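Local coordinates for protein Arf-GAP (Mus musculus, PDB 5C79) that binds phosphatidylinositol 4,5-bisphosphate through its PH domain and probably stimulates GTP hydrolysis by the small GTPase Arf1, at residues 33-45 against 117-131. Residues are numbered along the deposited sequence; the frame is centred on the assembly and turned at random.
Sequences GNKEYGSEKKGFL and DYIAWISVLTNSKEE
Trp121 lies flat between Lys41 and Leu45. On one face of its five-membered ring sits Lys41 CE, 3.4 Å from the centroid; on the opposite face Leu45 CD2 packs at 3.6 Å, while Gly43 CA meets the indole at its edge. The Lys41 chain runs straight across the indole and bends only at its last torsion (chi4 72°), keeping Lys41 NZ over the ring in a cation-pi contact and 3.0 Å from Asp117 OD1, a salt bridge on the syn side. Tyr37 forms a second close patch: its ring lies against the helix backbone, with Ala120 CA over one face and Ser123 CB 3.4 Å from Tyr37 CD2. Ala120 CB lies between the two patches, against Tyr37 CE1 and near Lys41 NZ; Val124 CG1 packs on Ser39 C (3.6 Å).

The Asn127 amide clasps the N-terminal turn. In its own plane Asn127 ND2 donates to Asn34 O at 2.9 Å and to Gly38 O at 3.0 Å, meeting each carbonyl from above its plane, and Asn127 OD1 receives Asn34 ND2 at 2.7 Å, fixing the amide's rotation. Looser, water-mediated margins lie at both ends: one water joins Phe44 O to Asp117 OD2, others Ser39 O to Ser128 OG and Ser39 OG to Glu131 OE1, and a further water accepts from Asn34 ND2 and bonds weakly to Glu130 OE1.

This is the characteristic PH-domain closure, the C-terminal helix 115-135 capping one end of the bent antiparallel sheet. Strand 41-48 pairs with strand 56-64, whose Cys61 and Val63 also touch Trp121, and Phe99 of strand 98-103 packs on Leu45.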
loop_
_atom_site.group_PDB
_atom_site.type_symbol
_atom_site.label_atom_id
_atom_site.label_comp_id
_atom_site.label_asym_id
_atom_site.label_seq_id
_atom_site.Cartn_x
_atom_site.Cartn_y
_atom_site.Cartn_z
ATOM N N GLY A 33 -5.503 15.586 10.058
ATOM C CA GLY A 33 -4.183 14.909 9.808
ATOM C C GLY A 33 -4.409 13.400 9.704
ATOM O O GLY A 33 -5.504 12.925 9.370
ATOM N N ASN A 34 -3.352 12.650 9.981
ATOM C CA ASN A 34 -3.415 11.188 9.880
ATOM C C ASN A 34 -4.545 10.591 10.743
ATOM O O ASN A 34 -5.056 9.532 10.419
ATOM C CB ASN A 34 -2.027 10.582 10.249
ATOM C CG ASN A 34 -1.664 10.794 11.671
ATOM O OD1 ASN A 34 -1.334 11.909 12.088
ATOM N ND2 ASN A 34 -1.780 9.760 12.462
ATOM N N LYS A 35 -4.901 11.261 11.836
ATOM C CA LYS A 35 -5.982 10.776 12.754
ATOM C C LYS A 35 -7.378 10.944 12.139
ATOM O O LYS A 35 -8.367 10.478 12.696
ATOM C CB LYS A 35 -5.882 11.452 14.114
ATOM C CG LYS A 35 -4.624 11.157 14.920
ATOM C CD LYS A 35 -4.764 11.725 16.320
ATOM C CE LYS A 35 -3.568 11.384 17.166
ATOM N NZ LYS A 35 -3.625 12.129 18.428
ATOM N N GLU A 36 -7.455 11.539 10.955
ATOM C CA GLU A 36 -8.672 11.485 10.125
ATOM C C GLU A 36 -8.943 10.108 9.516
ATOM O O GLU A 36 -9.985 9.888 8.928
ATOM C CB GLU A 36 -8.710 12.585 9.070
ATOM C CG GLU A 36 -8.890 13.979 9.639
ATOM C CD GLU A 36 -8.693 15.009 8.549
ATOM O OE1 GLU A 36 -7.533 15.391 8.326
ATOM O OE2 GLU A 36 -9.672 15.336 7.884
ATOM N N TYR A 37 -7.992 9.186 9.696
ATOM C CA TYR A 37 -8.094 7.839 9.223
ATOM C C TYR A 37 -7.765 6.862 10.345
ATOM O O TYR A 37 -7.106 7.208 11.316
ATOM C CB TYR A 37 -7.100 7.645 8.083
ATOM C CG TYR A 37 -7.475 8.568 6.962
ATOM C CD1 TYR A 37 -8.444 8.217 6.044
ATOM C CD2 TYR A 37 -6.927 9.830 6.905
ATOM C CE1 TYR A 37 -8.841 9.123 5.067
ATOM C CE2 TYR A 37 -7.297 10.730 5.938
ATOM C CZ TYR A 37 -8.233 10.370 5.023
ATOM O OH TYR A 37 -8.555 11.307 4.048
ATOM N N GLY A 38 -8.251 5.652 10.185
ATOM C CA GLY A 38 -7.895 4.570 11.088
ATOM C C GLY A 38 -6.605 3.852 10.682
ATOM O O GLY A 38 -5.758 4.389 9.974
ATOM N N SER A 39 -6.492 2.614 11.128
ATOM C CA SER A 39 -5.320 1.785 10.835
ATOM C C SER A 39 -5.628 0.538 9.997
ATOM O O SER A 39 -4.724 -0.264 9.753
ATOM C CB SER A 39 -4.659 1.356 12.152
ATOM O OG SER A 39 -5.576 0.639 12.963
ATOM N N GLU A 40 -6.890 0.395 9.571
ATOM C CA GLU A 40 -7.346 -0.662 8.687
ATOM C C GLU A 40 -8.051 -0.070 7.480
ATOM O O GLU A 40 -8.691 0.986 7.580
ATOM C CB GLU A 40 -8.330 -1.584 9.418
ATOM C CG GLU A 40 -7.756 -2.280 10.617
ATOM C CD GLU A 40 -8.757 -3.160 11.364
ATOM O OE1 GLU A 40 -9.937 -3.227 10.995
ATOM O OE2 GLU A 40 -8.349 -3.783 12.361
ATOM N N LYS A 41 -7.916 -0.735 6.335
ATOM C CA LYS A 41 -8.587 -0.338 5.112
ATOM C C LYS A 41 -8.676 -1.545 4.168
ATOM O O LYS A 41 -7.714 -2.309 4.040
ATOM C CB LYS A 41 -7.824 0.790 4.419
ATOM C CG LYS A 41 -8.475 1.380 3.176
ATOM C CD LYS A 41 -7.692 2.569 2.682
ATOM C CE LYS A 41 -8.220 3.128 1.389
ATOM N NZ LYS A 41 -9.520 3.837 1.595
ATOM N N LYS A 42 -9.817 -1.661 3.481
ATOM C CA LYS A 42 -10.025 -2.647 2.416
ATOM C C LYS A 42 -10.272 -1.858 1.160
ATOM O O LYS A 42 -11.119 -0.956 1.141
ATOM C CB LYS A 42 -11.253 -3.509 2.712
ATOM C CG LYS A 42 -11.128 -4.331 3.988
ATOM C CD LYS A 42 -12.371 -5.172 4.227
ATOM C CE LYS A 42 -12.309 -5.884 5.566
ATOM N NZ LYS A 42 -13.549 -6.680 5.775
ATOM N N GLY A 43 -9.564 -2.188 0.098
ATOM C CA GLY A 43 -9.810 -1.506 -1.150
ATOM C C GLY A 43 -9.022 -2.075 -2.308
ATOM O O GLY A 43 -8.740 -3.272 -2.367
ATOM N N PHE A 44 -8.676 -1.184 -3.207
ATOM C CA PHE A 44 -7.882 -1.501 -4.387
ATOM C C PHE A 44 -6.784 -0.472 -4.553
ATOM O O PHE A 44 -6.914 0.688 -4.179
ATOM C CB PHE A 44 -8.784 -1.499 -5.611
ATOM C CG PHE A 44 -9.850 -2.553 -5.571
ATOM C CD1 PHE A 44 -11.099 -2.295 -4.999
ATOM C CD2 PHE A 44 -9.605 -3.791 -6.088
ATOM C CE1 PHE A 44 -12.075 -3.289 -4.961
ATOM C CE2 PHE A 44 -10.570 -4.785 -6.059
ATOM C CZ PHE A 44 -11.800 -4.528 -5.482
ATOM N N LEU A 45 -5.670 -0.926 -5.103
ATOM C CA LEU A 45 -4.584 -0.062 -5.548
ATOM C C LEU A 45 -4.171 -0.504 -6.959
ATOM O O LEU A 45 -4.282 -1.681 -7.289
ATOM C CB LEU A 45 -3.379 -0.167 -4.622
ATOM C CG LEU A 45 -3.518 0.618 -3.309
ATOM C CD1 LEU A 45 -2.382 0.221 -2.382
ATOM C CD2 LEU A 45 -3.536 2.107 -3.524
ATOM N N ASP A 117 -8.157 9.390 -2.044
ATOM C CA ASP A 117 -7.841 7.971 -1.725
ATOM C C ASP A 117 -6.363 7.742 -1.499
ATOM O O ASP A 117 -6.010 6.887 -0.698
ATOM C CB ASP A 117 -8.412 6.934 -2.689
ATOM C CG ASP A 117 -8.790 5.629 -1.960
ATOM O OD1 ASP A 117 -9.398 5.663 -0.837
ATOM O OD2 ASP A 117 -8.507 4.553 -2.454
ATOM N N TYR A 118 -5.515 8.501 -2.197
ATOM C CA TYR A 118 -4.062 8.562 -1.932
ATOM C C TYR A 118 -3.795 8.967 -0.480
ATOM O O TYR A 118 -3.046 8.301 0.213
ATOM C CB TYR A 118 -3.368 9.520 -2.922
ATOM C CG TYR A 118 -2.015 10.127 -2.607
ATOM C CD1 TYR A 118 -1.918 11.346 -1.928
ATOM C CD2 TYR A 118 -0.816 9.517 -3.030
ATOM C CE1 TYR A 118 -0.681 11.918 -1.669
ATOM C CE2 TYR A 118 0.410 10.104 -2.791
ATOM C CZ TYR A 118 0.474 11.292 -2.102
ATOM O OH TYR A 118 1.678 11.890 -1.855
ATOM N N ILE A 119 -4.447 10.033 -0.026
ATOM C CA ILE A 119 -4.292 10.505 1.367
ATOM C C ILE A 119 -4.753 9.408 2.332
ATOM O O ILE A 119 -4.075 9.135 3.314
ATOM C CB ILE A 119 -5.030 11.827 1.657
ATOM C CG1 ILE A 119 -4.311 12.999 0.968
ATOM C CG2 ILE A 119 -5.076 12.142 3.152
ATOM C CD1 ILE A 119 -2.880 13.258 1.397
ATOM N N ALA A 120 -5.875 8.781 2.023
ATOM C CA ALA A 120 -6.421 7.695 2.832
ATOM C C ALA A 120 -5.480 6.515 2.943
ATOM O O ALA A 120 -5.145 6.079 4.072
ATOM C CB ALA A 120 -7.755 7.244 2.310
ATOM N N TRP A 121 -5.038 6.002 1.786
ATOM C CA TRP A 121 -4.058 4.871 1.804
ATOM C C TRP A 121 -2.794 5.195 2.583
ATOM O O TRP A 121 -2.338 4.436 3.446
ATOM C CB TRP A 121 -3.693 4.424 0.390
ATOM C CG TRP A 121 -4.655 3.468 -0.144
ATOM C CD1 TRP A 121 -5.586 3.681 -1.141
ATOM C CD2 TRP A 121 -4.834 2.126 0.306
ATOM N NE1 TRP A 121 -6.348 2.522 -1.304
ATOM C CE2 TRP A 121 -5.874 1.550 -0.454
ATOM C CE3 TRP A 121 -4.189 1.338 1.268
ATOM C CZ2 TRP A 121 -6.308 0.214 -0.243
ATOM C CZ3 TRP A 121 -4.614 0.021 1.459
ATOM C CH2 TRP A 121 -5.646 -0.528 0.698
ATOM N N ILE A 122 -2.189 6.332 2.286
ATOM C CA ILE A 122 -0.922 6.678 2.939
ATOM C C ILE A 122 -1.122 6.897 4.454
ATOM O O ILE A 122 -0.312 6.468 5.270
ATOM C CB ILE A 122 -0.263 7.865 2.273
ATOM C CG1 ILE A 122 0.229 7.436 0.885
ATOM C CG2 ILE A 122 0.940 8.331 3.073
ATOM C CD1 ILE A 122 0.711 8.587 0.038
ATOM N N SER A 123 -2.221 7.529 4.812
ATOM C CA SER A 123 -2.550 7.747 6.246
ATOM C C SER A 123 -2.759 6.423 6.993
ATOM O O SER A 123 -2.232 6.248 8.099
ATOM C CB SER A 123 -3.798 8.629 6.380
ATOM O OG SER A 123 -3.519 9.940 5.883
ATOM N N VAL A 124 -3.525 5.518 6.388
ATOM C CA VAL A 124 -3.799 4.213 6.993
ATOM C C VAL A 124 -2.517 3.392 7.107
ATOM O O VAL A 124 -2.246 2.769 8.154
ATOM C CB VAL A 124 -4.878 3.429 6.233
ATOM C CG1 VAL A 124 -4.949 1.984 6.719
ATOM C CG2 VAL A 124 -6.262 4.075 6.407
ATOM N N LEU A 125 -1.720 3.378 6.044
ATOM C CA LEU A 125 -0.439 2.647 6.085
ATOM C C LEU A 125 0.466 3.173 7.200
ATOM O O LEU A 125 1.079 2.412 7.952
ATOM C CB LEU A 125 0.281 2.736 4.749
ATOM C CG LEU A 125 -0.394 1.922 3.622
ATOM C CD1 LEU A 125 0.182 2.331 2.272
ATOM C CD2 LEU A 125 -0.165 0.450 3.859
ATOM N N THR A 126 0.549 4.493 7.294
ATOM C CA THR A 126 1.294 5.163 8.370
ATOM C C THR A 126 0.804 4.828 9.780
ATOM O O THR A 126 1.594 4.492 10.689
ATOM C CB THR A 126 1.286 6.704 8.187
ATOM O OG1 THR A 126 1.946 7.014 6.965
ATOM C CG2 THR A 126 2.089 7.369 9.316
ATOM N N ASN A 127 -0.493 4.949 9.967
ATOM C CA ASN A 127 -1.142 4.662 11.214
ATOM C C ASN A 127 -0.922 3.212 11.654
ATOM O O ASN A 127 -0.690 2.932 12.846
ATOM C CB ASN A 127 -2.633 4.947 11.102
ATOM C CG ASN A 127 -2.951 6.439 11.077
ATOM O OD1 ASN A 127 -2.090 7.281 11.414
ATOM N ND2 ASN A 127 -4.183 6.774 10.714
ATOM N N SER A 128 -1.051 2.314 10.694
ATOM C CA SER A 128 -0.839 0.880 10.922
ATOM C C SER A 128 0.591 0.618 11.412
ATOM O O SER A 128 0.827 -0.063 12.413
ATOM C CB SER A 128 -1.152 0.083 9.665
ATOM O OG SER A 128 -0.970 -1.291 9.940
ATOM N N LYS A 129 1.558 1.211 10.738
ATOM C CA LYS A 129 2.955 1.044 11.130
ATOM C C LYS A 129 3.205 1.599 12.531
ATOM O O LYS A 129 3.905 0.996 13.338
ATOM C CB LYS A 129 3.886 1.722 10.117
ATOM C CG LYS A 129 5.360 1.527 10.413
ATOM C CD LYS A 129 6.268 2.057 9.331
ATOM C CE LYS A 129 7.733 1.703 9.583
ATOM N NZ LYS A 129 8.555 2.378 8.556
ATOM N N GLU A 130 2.653 2.777 12.801
ATOM C CA GLU A 130 2.859 3.406 14.119
ATOM C C GLU A 130 2.288 2.541 15.235
ATOM O O GLU A 130 2.909 2.379 16.300
ATOM C CB GLU A 130 2.290 4.816 14.134
ATOM C CG GLU A 130 3.135 5.794 13.325
ATOM C CD GLU A 130 2.585 7.222 13.346
ATOM O OE1 GLU A 130 1.625 7.530 14.138
ATOM O OE2 GLU A 130 3.129 8.028 12.556
ATOM N N GLU A 131 1.095 2.008 15.005
ATOM C CA GLU A 131 0.480 1.094 15.957
ATOM C C GLU A 131 1.344 -0.147 16.170
ATOM O O GLU A 131 1.598 -0.508 17.313
ATOM C CB GLU A 131 -0.920 0.722 15.532
ATOM C CG GLU A 131 -1.642 -0.059 16.597
ATOM C CD GLU A 131 -2.846 -0.745 16.009
ATOM O OE1 GLU A 131 -2.677 -1.650 15.168
ATOM O OE2 GLU A 131 -3.951 -0.327 16.364
HETATM O O HOH W 1 -0.542 9.941 15.180
HETATM O O HOH W 2 -3.247 -2.237 10.888
HETATM O O HOH W 3 -4.438 -1.773 13.353
HETATM O O HOH W 4 -7.150 3.415 -4.781
HETATM O O HOH W 5 -9.410 1.916 -2.165
#